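PDB 3P2Y: alanine dehydrogenase/pyridine nucleotide transhydrogenase from Mycobacterium smegmatis str. MC2 155, which probably transfers hydride between NADH and NADP, a reaction coupled to proton pumping across the membrane in transhydrogenases. Local coordinates for residues A201-R205 with L206-T210; T317-H321 with G322-T326. All coordinates share one frame; numbering follows the deposited sequence. Where two conformers were deposited one is given.

Contact 1 (A201-R205 with L206-T210); sequences ATAKR and LGAKT
Lys204 holds CG opposite its backbone N (chi1 -173°) and bends at chi2 (61°), which carries CD and NZ alongside the backbone that leaves the helix. Thr210 places CG2 beside its own backbone N and turns this methyl back to the helix. The side chains of Lys204 and Thr210 cross at about a right angle. CD of Lys204 lies 3.5 Å from Ala208 O. Its NZ reaches a water at 2.6 Å, and the same water accepts a bond from Thr210 N, so it bridges the end of the helix to the strand. A second water receives a hydrogen bond from NZ that is long and weak, and donates to Gly207 O.

Behind the lysine the packing is apolar. Thr210 CG2 rests 3.8 Å from Ala203 CB, and Ala208 CB lies 4.2 Å from Ala203 CB. Val161 of helix 148-167 touches Ala203, while Ala187 of strand 186-190 touches both alanines. Leu206 turns to Ala165 and Val172, and to Leu162 of the second subunit.

The backbone closes the helix. Leu206 N still bonds to Thr202 O in helical fashion at 3.1 Å. Gly207 takes a positive phi of 110°, and its N donates to Lys204 O at 3.0 Å from well above the carbonyl plane. Ala208 N reaches back to Ala203 O, also at 3.0 Å. Thus two carbonyls of the last turn gain partners although the helix has ended.

This is a Schellman motif. It ends helix 194-206 and sends the chain on into strand 209-213 within a beta-alpha-beta unit of the Rossmann type, consistent with the glycine-rich turn that precedes the helix.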
loop_
_atom_site.group_PDB
_atom_site.type_symbol
_atom_site.label_atom_id
_atom_site.label_comp_id
_atom_site.label_asym_id
_atom_site.label_seq_id
_atom_site.Cartn_x
_atom_site.Cartn_y
_atom_site.Cartn_z
ATOM N N ALA A 201 4.213 -0.051 -15.026
ATOM C CA ALA A 201 4.495 -1.477 -14.922
ATOM C C ALA A 201 3.836 -2.026 -13.668
ATOM O O ALA A 201 3.207 -3.100 -13.709
ATOM C CB ALA A 201 6.029 -1.762 -14.897
ATOM N N THR A 202 3.990 -1.305 -12.560
ATOM C CA THR A 202 3.458 -1.800 -11.267
ATOM C C THR A 202 1.924 -1.834 -11.264
ATOM O O THR A 202 1.335 -2.798 -10.771
ATOM C CB THR A 202 4.010 -0.972 -10.098
ATOM O OG1 THR A 202 5.446 -1.119 -10.114
ATOM C CG2 THR A 202 3.498 -1.500 -8.730
ATOM N N ALA A 203 1.299 -0.794 -11.808
ATOM C CA ALA A 203 -0.173 -0.752 -11.905
ATOM C C ALA A 203 -0.682 -1.927 -12.742
ATOM O O ALA A 203 -1.688 -2.575 -12.383
ATOM C CB ALA A 203 -0.633 0.558 -12.487
ATOM N N LYS A 204 0.006 -2.198 -13.854
ATOM C CA LYS A 204 -0.345 -3.337 -14.715
ATOM C C LYS A 204 -0.250 -4.686 -13.974
ATOM O O LYS A 204 -1.175 -5.525 -14.086
ATOM C CB LYS A 204 0.525 -3.372 -15.987
ATOM C CG LYS A 204 0.087 -4.448 -17.011
ATOM C CD LYS A 204 -1.358 -4.137 -17.472
ATOM C CE LYS A 204 -1.771 -4.723 -18.823
ATOM N NZ LYS A 204 -3.200 -4.293 -18.974
ATOM N N ARG A 205 0.837 -4.881 -13.222
ATOM C CA ARG A 205 1.051 -6.090 -12.399
ATOM C C ARG A 205 -0.144 -6.330 -11.498
ATOM O O ARG A 205 -0.648 -7.490 -11.410
ATOM C CB ARG A 205 2.288 -5.947 -11.477
ATOM C CG ARG A 205 3.628 -5.973 -12.184
ATOM C CD ARG A 205 4.766 -5.950 -11.158
ATOM N NE ARG A 205 6.020 -5.592 -11.805
ATOM C CZ ARG A 205 6.864 -6.476 -12.312
ATOM N NH1 ARG A 205 6.606 -7.787 -12.208
ATOM N NH2 ARG A 205 7.977 -6.051 -12.905
ATOM N N LEU A 206 -0.597 -5.245 -10.867
ATOM C CA LEU A 206 -1.698 -5.291 -9.910
ATOM C C LEU A 206 -3.073 -5.514 -10.549
ATOM O O LEU A 206 -4.048 -5.794 -9.833
ATOM C CB LEU A 206 -1.733 -4.020 -9.107
ATOM C CG LEU A 206 -2.278 -4.012 -7.711
ATOM C CD1 LEU A 206 -2.009 -5.352 -6.975
ATOM C CD2 LEU A 206 -1.529 -2.878 -7.041
ATOM N N GLY A 207 -3.132 -5.416 -11.868
ATOM C CA GLY A 207 -4.345 -5.733 -12.631
ATOM C C GLY A 207 -5.042 -4.525 -13.247
ATOM O O GLY A 207 -6.110 -4.693 -13.862
ATOM N N ALA A 208 -4.465 -3.323 -13.136
ATOM C CA ALA A 208 -5.101 -2.113 -13.750
ATOM C C ALA A 208 -5.032 -2.105 -15.275
ATOM O O ALA A 208 -4.110 -2.683 -15.885
ATOM C CB ALA A 208 -4.475 -0.832 -13.219
ATOM N N LYS A 209 -6.045 -1.491 -15.888
ATOM C CA LYS A 209 -5.942 -1.055 -17.288
ATOM C C LYS A 209 -5.109 0.228 -17.260
ATOM O O LYS A 209 -5.430 1.154 -16.513
ATOM C CB LYS A 209 -7.347 -0.774 -17.824
ATOM N N THR A 210 -4.050 0.299 -18.060
ATOM C CA THR A 210 -3.078 1.407 -17.917
ATOM C C THR A 210 -2.952 2.248 -19.171
ATOM O O THR A 210 -3.046 1.731 -20.316
ATOM C CB THR A 210 -1.663 0.892 -17.544
ATOM O OG1 THR A 210 -1.253 -0.129 -18.472
ATOM C CG2 THR A 210 -1.669 0.286 -16.087
HETATM O O HOH W 1 -3.353 -1.854 -19.959
HETATM O O HOH W 2 -5.745 -5.332 -16.926
#

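Contact 2 (T317-H321 with G322-T326); sequences TIVHH and GVTIT. With EDO (1,2-ethanediol), chain F.
A beta hairpin with a type I' turn joins strand 317-320 to strand 323-326 at one edge of a mixed sheet, within this chain. The turn runs from His320 to Val323, with His321 and Gly322 both at positive phi. Ile318 and Ile325 form a hydrogen-bonded pair: Ile318 N donates to Ile325 O at 2.9 Å, and Ile325 N returns to Ile318 O at 2.8 Å. Both bonds are nearly straight. His320 and Val323 pair likewise, but Val323 N approaches His320 O from above the carbonyl plane, as the tight turn bends the chain.

Thr317, Val319, Thr324 and Thr326 share one face. The side chains of Thr317 and Thr326 lie side by side, and their OG1 atoms are hydrogen-bonded at 2.7 Å. Thr326 holds OG1 anti to its backbone N (chi1 -172°), which sets it beside the Thr317 hydroxyl. The CG2 methyls of Thr317 and Thr324 touch at 3.5 Å, and Val319 CG1 leans on Gly322 CA. Leu167 of helix 148-167 covers the three threonines, and Leu66 of the second subunit packs on Thr324.

On the other face, Ile318 CD1 packs against Ile325 CG1 at 3.8 Å in the Ile325 conformer described, one of two modelled.

Thr317 OG1 also bonds to O1 of a 1,2-ethanediol at 3.2 Å, probably from the crystallisation liquor. In the crystal the Thr317 hydroxyl thus has two partners, the Thr326 hydroxyl and the diol. The paired threonines offer a polar end to a hairpin whose strands are joined mainly by backbone bonds.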
loop_
_atom_site.group_PDB
_atom_site.type_symbol
_atom_site.label_atom_id
_atom_site.label_comp_id
_atom_site.label_asym_id
_atom_site.label_seq_id
_atom_site.Cartn_x
_atom_site.Cartn_y
_atom_site.Cartn_z
ATOM N N THR A 317 -2.451 14.191 2.553
ATOM C CA THR A 317 -3.500 13.511 1.772
ATOM C C THR A 317 -4.809 14.195 2.142
ATOM O O THR A 317 -5.165 14.244 3.339
ATOM C CB THR A 317 -3.563 12.035 2.138
ATOM O OG1 THR A 317 -2.294 11.423 1.869
ATOM C CG2 THR A 317 -4.714 11.286 1.362
ATOM N N ILE A 318 -5.505 14.717 1.137
ATOM C CA ILE A 318 -6.762 15.440 1.344
ATOM C C ILE A 318 -7.846 14.899 0.434
ATOM O O ILE A 318 -7.557 14.151 -0.504
ATOM C CB ILE A 318 -6.599 16.973 1.152
ATOM C CG1 ILE A 318 -6.077 17.365 -0.253
ATOM C CG2 ILE A 318 -5.677 17.548 2.256
ATOM C CD1 ILE A 318 -7.197 17.632 -1.283
ATOM N N VAL A 319 -9.093 15.264 0.712
ATOM C CA VAL A 319 -10.197 14.849 -0.147
ATOM C C VAL A 319 -10.877 16.101 -0.689
ATOM O O VAL A 319 -11.145 17.056 0.074
ATOM C CB VAL A 319 -11.209 13.913 0.604
ATOM C CG1 VAL A 319 -12.424 13.594 -0.274
ATOM C CG2 VAL A 319 -10.535 12.586 1.039
ATOM N N HIS A 320 -11.133 16.110 -1.994
ATOM C CA HIS A 320 -11.786 17.235 -2.645
ATOM C C HIS A 320 -12.935 16.701 -3.506
ATOM O O HIS A 320 -12.706 15.990 -4.479
ATOM C CB HIS A 320 -10.751 18.023 -3.461
ATOM C CG HIS A 320 -11.288 19.278 -4.068
ATOM N ND1 HIS A 320 -11.303 20.485 -3.395
ATOM C CD2 HIS A 320 -11.827 19.517 -5.286
ATOM C CE1 HIS A 320 -11.839 21.411 -4.173
ATOM N NE2 HIS A 320 -12.166 20.850 -5.324
ATOM N N HIS A 321 -14.179 17.039 -3.135
ATOM C CA HIS A 321 -15.363 16.539 -3.836
ATOM C C HIS A 321 -15.289 15.016 -4.043
ATOM O O HIS A 321 -15.538 14.486 -5.131
ATOM C CB HIS A 321 -15.575 17.315 -5.140
ATOM C CG HIS A 321 -15.955 18.748 -4.916
ATOM N ND1 HIS A 321 -15.028 19.768 -4.868
ATOM C CD2 HIS A 321 -17.157 19.325 -4.681
ATOM C CE1 HIS A 321 -15.643 20.912 -4.627
ATOM N NE2 HIS A 321 -16.936 20.672 -4.519
ATOM N N GLY A 322 -14.956 14.310 -2.959
ATOM C CA GLY A 322 -14.894 12.830 -2.971
ATOM C C GLY A 322 -13.679 12.242 -3.659
ATOM O O GLY A 322 -13.562 11.015 -3.760
ATOM N N VAL A 323 -12.759 13.097 -4.099
ATOM C CA VAL A 323 -11.534 12.624 -4.813
ATOM C C VAL A 323 -10.322 12.808 -3.915
ATOM O O VAL A 323 -10.084 13.903 -3.370
ATOM C CB VAL A 323 -11.336 13.367 -6.171
ATOM C CG1 VAL A 323 -10.048 12.910 -6.868
ATOM C CG2 VAL A 323 -12.540 13.136 -7.105
ATOM N N THR A 324 -9.538 11.739 -3.739
ATOM C CA THR A 324 -8.416 11.797 -2.792
ATOM C C THR A 324 -7.202 12.345 -3.546
ATOM O O THR A 324 -6.873 11.863 -4.628
ATOM C CB THR A 324 -8.099 10.396 -2.210
ATOM O OG1 THR A 324 -9.236 9.900 -1.489
ATOM C CG2 THR A 324 -6.862 10.419 -1.266
ATOM N N ILE A 325 -6.560 13.380 -3.004
ATOM C CA ILE A 325 -5.358 13.960 -3.602
ATOM C C ILE A 325 -4.213 13.794 -2.613
ATOM O O ILE A 325 -4.269 14.355 -1.511
ATOM C CB ILE A 325 -5.566 15.463 -3.896
ATOM C CG1 ILE A 325 -6.969 15.688 -4.495
ATOM C CG2 ILE A 325 -4.446 15.991 -4.798
ATOM C CD1 ILE A 325 -7.119 15.113 -5.898
ATOM N N THR A 326 -3.177 13.037 -2.984
ATOM C CA THR A 326 -2.101 12.761 -2.025
ATOM C C THR A 326 -0.764 13.214 -2.584
ATOM O O THR A 326 -0.542 13.106 -3.790
ATOM C CB THR A 326 -2.079 11.280 -1.604
ATOM O OG1 THR A 326 -1.134 11.087 -0.535
ATOM C CG2 THR A 326 -1.727 10.338 -2.822
HETATM C C1 EDO F . 1.092 12.203 1.794
HETATM O O1 EDO F . 0.540 12.172 3.130
HETATM C C2 EDO F . 1.432 10.769 1.389
HETATM O O2 EDO F . 2.253 10.188 2.424
#

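Contact 1 comes first along the chain and is complete before contact 2 begins, so the two are in series and neither encloses the other. Each closes a short turn between neighbouring elements: residues 201-210 lead from helix 194-206 into strand 209-213, and residues 317-326 fold strand 317-320 back along strand 323-326. Their centres are about 22 Å apart, and they do not touch. Both reach the same mixed sheet. Strand 209-213 lies next to strand 186-190, whereas the hairpin is added beside strand 297-300, with strand 317-320 outermost in this chain. Helix 148-167 packs on both, and both touch the second subunit.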